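Local coordinates for bacterial leucyl aminopeptidase (Legionella pneumophila, PDB 6ESL) that removes amino-terminal residues from peptides as a secreted, zinc-dependent aminopeptidase of peptidase family M28 and serves nutrient acquisition during intracellular infection of amoebas, at the interface of chains A and B. Residues are numbered along the deposited sequence; one frame, centred on the assembly and turned at random. Chains: chain A/B, Bacterial leucyl aminopeptidase.

Contact 1: the interface of chains A and B. Residues chain A 22, 57, 72, 74; chain B 185-186, 258, 261.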
# COMPACT_ATOMS: atom_id res chain seq x y z
N GLU A 22 18.91 25.16 -16.30
CA GLU A 22 18.61 24.06 -15.38
C GLU A 22 18.18 22.81 -16.17
O GLU A 22 17.67 22.90 -17.28
CB GLU A 22 17.46 24.46 -14.37
CG GLU A 22 17.63 25.87 -13.73
CD GLU A 22 16.71 26.10 -12.51
OE1 GLU A 22 15.82 26.88 -12.70
OE2 GLU A 22 16.88 25.46 -11.44
N VAL A 57 10.98 27.97 -16.07
CA VAL A 57 10.63 26.87 -15.23
C VAL A 57 9.18 27.01 -14.71
O VAL A 57 8.48 26.05 -14.57
CB VAL A 57 11.63 26.69 -14.09
CG1 VAL A 57 11.15 25.74 -12.99
CG2 VAL A 57 12.96 26.16 -14.65
N PHE A 72 7.79 17.57 -12.32
CA PHE A 72 9.17 17.31 -12.74
C PHE A 72 10.11 17.37 -11.57
O PHE A 72 9.76 17.88 -10.49
CB PHE A 72 9.50 18.32 -13.83
CG PHE A 72 9.38 19.76 -13.42
CD1 PHE A 72 10.36 20.37 -12.63
CD2 PHE A 72 8.31 20.52 -13.82
CE1 PHE A 72 10.23 21.69 -12.19
CE2 PHE A 72 8.17 21.88 -13.41
CZ PHE A 72 9.19 22.46 -12.61
N ASN A 74 14.03 18.51 -10.56
CA ASN A 74 15.19 19.32 -10.97
C ASN A 74 16.46 18.44 -10.73
O ASN A 74 16.76 18.04 -9.60
CB ASN A 74 15.21 20.58 -10.14
CG ASN A 74 16.15 21.63 -10.73
OD1 ASN A 74 17.28 21.26 -11.10
ND2 ASN A 74 15.67 22.87 -10.90
N TRP B 185 22.35 27.59 -6.77
CA TRP B 185 22.18 28.96 -7.22
C TRP B 185 21.02 29.62 -6.54
O TRP B 185 20.89 30.83 -6.54
CB TRP B 185 22.30 29.05 -8.82
CG TRP B 185 20.96 28.98 -9.33
CD1 TRP B 185 20.16 27.89 -9.26
CD2 TRP B 185 20.16 30.05 -9.83
NE1 TRP B 185 18.91 28.19 -9.71
CE2 TRP B 185 18.88 29.52 -10.08
CE3 TRP B 185 20.39 31.40 -10.12
CZ2 TRP B 185 17.83 30.27 -10.60
CZ3 TRP B 185 19.34 32.16 -10.65
CH2 TRP B 185 18.08 31.59 -10.88
N TYR B 186 20.12 28.85 -5.94
CA TYR B 186 18.99 29.45 -5.27
C TYR B 186 19.43 30.07 -3.96
O TYR B 186 20.09 29.40 -3.14
CB TYR B 186 17.88 28.42 -4.97
CG TYR B 186 17.22 27.91 -6.23
CD1 TYR B 186 16.19 28.62 -6.84
CD2 TYR B 186 17.66 26.75 -6.84
CE1 TYR B 186 15.65 28.23 -8.06
CE2 TYR B 186 17.07 26.28 -8.01
CZ TYR B 186 16.03 27.05 -8.62
OH TYR B 186 15.46 26.65 -9.83
N ARG B 258 10.55 24.41 -7.51
CA ARG B 258 11.56 24.39 -8.63
C ARG B 258 11.90 22.97 -9.02
O ARG B 258 12.79 22.75 -9.84
CB ARG B 258 12.81 25.16 -8.27
CG ARG B 258 12.47 26.59 -7.70
CD ARG B 258 11.89 27.49 -8.80
NE ARG B 258 12.78 27.59 -9.91
CZ ARG B 258 12.56 28.35 -11.00
NH1 ARG B 258 11.51 29.18 -11.09
NH2 ARG B 258 13.50 28.44 -11.93
N VAL B 261 14.18 20.86 -5.38
CA VAL B 261 15.57 21.17 -5.26
C VAL B 261 16.15 21.07 -3.84
O VAL B 261 17.22 20.52 -3.66
CB VAL B 261 15.89 22.58 -5.84
CG1 VAL B 261 17.41 22.90 -5.75
CG2 VAL B 261 15.46 22.63 -7.30
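The carboxylate of A:Glu22, on strand 21-27, meets the phenol of B:Tyr186 and the guanidinium of B:Arg258, joining the N-terminal part of one chain to the catalytic domain of the other. In this M28 peptidase B:Arg258 directly follows the Glu-Glu pair of the active site, whose second member, B:Glu257, binds zinc, so the contact borders the sequence that carries a zinc ligand.

The tight part is polar. B:Tyr186 gives its hydroxyl hydrogen to OE2 of A:Glu22, OH to OE2 being 2.5 Å, on the syn side of the carboxylate; OE1 lies close to the same hydroxyl. NH2 of B:Arg258 forms a salt bridge with OE1 of A:Glu22 at 2.9 Å; carboxylate and guanidinium are nearly coplanar, 11° apart. A:Glu22 reaches in because its chain is extended beyond CG (chi2 -166°). B:Arg258 instead bends at chi2 and chi3, which brings NE within 2.8 Å of OH of B:Tyr186 as a donor and would leave the hydroxyl hydrogen for the glutamate.

A:Asn74 suits its place because one amide nitrogen serves two acceptors. ND2 bonds OE2 of A:Glu22 from above the carboxylate plane, at 2.9 Å, and across the contact it bonds the backbone O of B:Arg258 at 3.1 Å, with that oxygen in the amide plane. OE2 is thus gripped by a phenol and an amide, and the surrounding donors would favour a charged carboxylate.

Apolar groups close the sides. CG1 of A:Val57 sits over the centre of one guanidinium face of B:Arg258, a methyl against a flat surface. CG2 of B:Val261, at the start of helix 261-272, lies 3.5 Å from CB of A:Asn74. A:Phe72 turns its ring edge, in plane, to the backbone O of B:Arg258 without losing surface to chain B.

On the loose side B:Trp185 is poorly ordered, and its NE1 stays 3.8 Å from OE2 of A:Glu22. It loses little surface to chain A, unlike B:Arg258.

Contact 2: the interface of chains A and B. Residues chain A 302, 328-330, 354; chain B 68, 70, 108-109.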
# COMPACT_ATOMS: atom_id res chain seq x y z
N ASP A 302 2.16 -8.48 1.51
CA ASP A 302 3.25 -9.11 0.76
C ASP A 302 2.68 -9.96 -0.38
O ASP A 302 1.75 -10.74 -0.17
CB ASP A 302 4.11 -9.96 1.69
CG ASP A 302 3.31 -11.00 2.44
OD1 ASP A 302 2.06 -10.97 2.35
OD2 ASP A 302 3.92 -11.86 3.12
N ARG A 328 1.90 -9.54 7.05
CA ARG A 328 2.61 -10.23 5.97
C ARG A 328 2.58 -11.72 6.27
O ARG A 328 2.67 -12.09 7.41
CB ARG A 328 4.08 -9.84 5.93
CG ARG A 328 4.45 -8.39 5.68
CD ARG A 328 5.96 -8.21 5.80
NE ARG A 328 6.41 -6.88 5.47
CZ ARG A 328 7.67 -6.48 5.51
NH1 ARG A 328 7.98 -5.25 5.17
NH2 ARG A 328 8.63 -7.29 5.86
N CYS A 329 2.39 -12.56 5.25
CA CYS A 329 2.42 -14.00 5.46
C CYS A 329 3.50 -14.81 4.73
O CYS A 329 3.52 -15.98 4.83
CB CYS A 329 1.05 -14.63 5.29
SG CYS A 329 0.35 -14.35 3.70
N GLY A 330 4.36 -14.17 4.00
CA GLY A 330 5.45 -14.85 3.38
C GLY A 330 5.33 -15.42 2.00
O GLY A 330 4.31 -15.44 1.41
N PHE A 354 -0.67 -12.83 10.75
CA PHE A 354 0.24 -13.97 10.71
C PHE A 354 0.76 -14.41 12.05
O PHE A 354 0.71 -15.58 12.38
CB PHE A 354 1.39 -13.66 9.78
CG PHE A 354 2.38 -14.76 9.67
CD1 PHE A 354 2.11 -15.87 8.86
CD2 PHE A 354 3.61 -14.67 10.37
CE1 PHE A 354 3.02 -16.91 8.77
CE2 PHE A 354 4.55 -15.72 10.23
CZ PHE A 354 4.22 -16.83 9.44
N SER B 68 8.46 -20.61 10.05
CA SER B 68 7.80 -19.35 10.07
C SER B 68 8.55 -18.24 9.32
O SER B 68 8.48 -17.06 9.73
CB SER B 68 7.57 -18.95 11.57
OG SER B 68 6.67 -17.89 11.65
N GLY B 70 8.22 -18.34 5.65
CA GLY B 70 7.60 -18.47 4.31
C GLY B 70 7.38 -19.94 3.93
O GLY B 70 7.93 -20.85 4.54
N LEU B 108 9.36 -11.77 8.00
CA LEU B 108 8.12 -11.96 8.83
C LEU B 108 8.31 -11.72 10.34
O LEU B 108 7.30 -11.62 11.06
CB LEU B 108 7.56 -13.40 8.59
CG LEU B 108 7.39 -13.81 7.12
CD1 LEU B 108 6.62 -15.12 7.10
CD2 LEU B 108 6.59 -12.73 6.40
N HIS B 109 9.56 -11.64 10.78
CA HIS B 109 9.85 -11.44 12.22
C HIS B 109 10.68 -10.17 12.44
O HIS B 109 11.39 -10.05 13.47
CB HIS B 109 10.49 -12.70 12.78
CG HIS B 109 9.61 -13.88 12.57
ND1 HIS B 109 8.45 -14.07 13.29
CD2 HIS B 109 9.63 -14.85 11.63
CE1 HIS B 109 7.83 -15.15 12.86
NE2 HIS B 109 8.53 -15.64 11.86
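B:Leu108 pushes its branched tip into the catalytic domain of chain A, between the ring of A:Phe354 and the backbone around A:Gly330. This surface belongs to the M28 domain, and by family resemblance it probably lines the pocket for the substrate's first side chain.

The contacts across are mainly apolar. The two methyls of the leucine divide the work: CD1 touches CZ of A:Phe354 at 3.8 Å, while CD2 reaches N of A:Gly330 at 3.6 Å and CB of A:Arg328 at 3.9 Å. The leucine side chain crosses that of A:Phe354 at about a right angle. Glycine suits the wall because it lets a methyl approach the main chain. Apart from these pairs, the hydroxyl OG of B:Ser68 makes a van der Waals contact with the phenylalanine, 3.4 Å from CE2.

Polar bonds within each chain shape the two surfaces. OD2 of A:Asp302 accepts from the backbone N of both A:Cys329 and A:Gly330, holding the turn at the A:Cys329-A:Cys333 disulfide. In chain B, NE2 of B:His109 donates to the backbone O of B:Ser68 and lies 2.9 Å from its OG, in a bond of undecided direction; the histidine is poorly ordered, so this link to the segment beside B:Cys69, disulfide-bonded to B:Cys29, is tentative.

Filled by a partner's leucine, the pocket would probably be closed to peptides, a plausible way of keeping the enzyme inactive.

The centres of contact 1 and contact 2, taken over their C-alpha atoms, lie about 42 Å apart, and the chains trade roles between them: chain A supplies the N-terminal part at contact 1, chain B at contact 2. Two-fold symmetry gives each a twin, so every N-terminal part docks on the other chain's catalytic domain through both patches. Helix 57-67 of chain A starts at contact 1, and its chain B equivalent ends just before the serine of contact 2, which joins each patch to the other's twin. Such reciprocal docking suggests an exchanged dimer of an unprocessed form, though the structure alone does not show that it exists in solution.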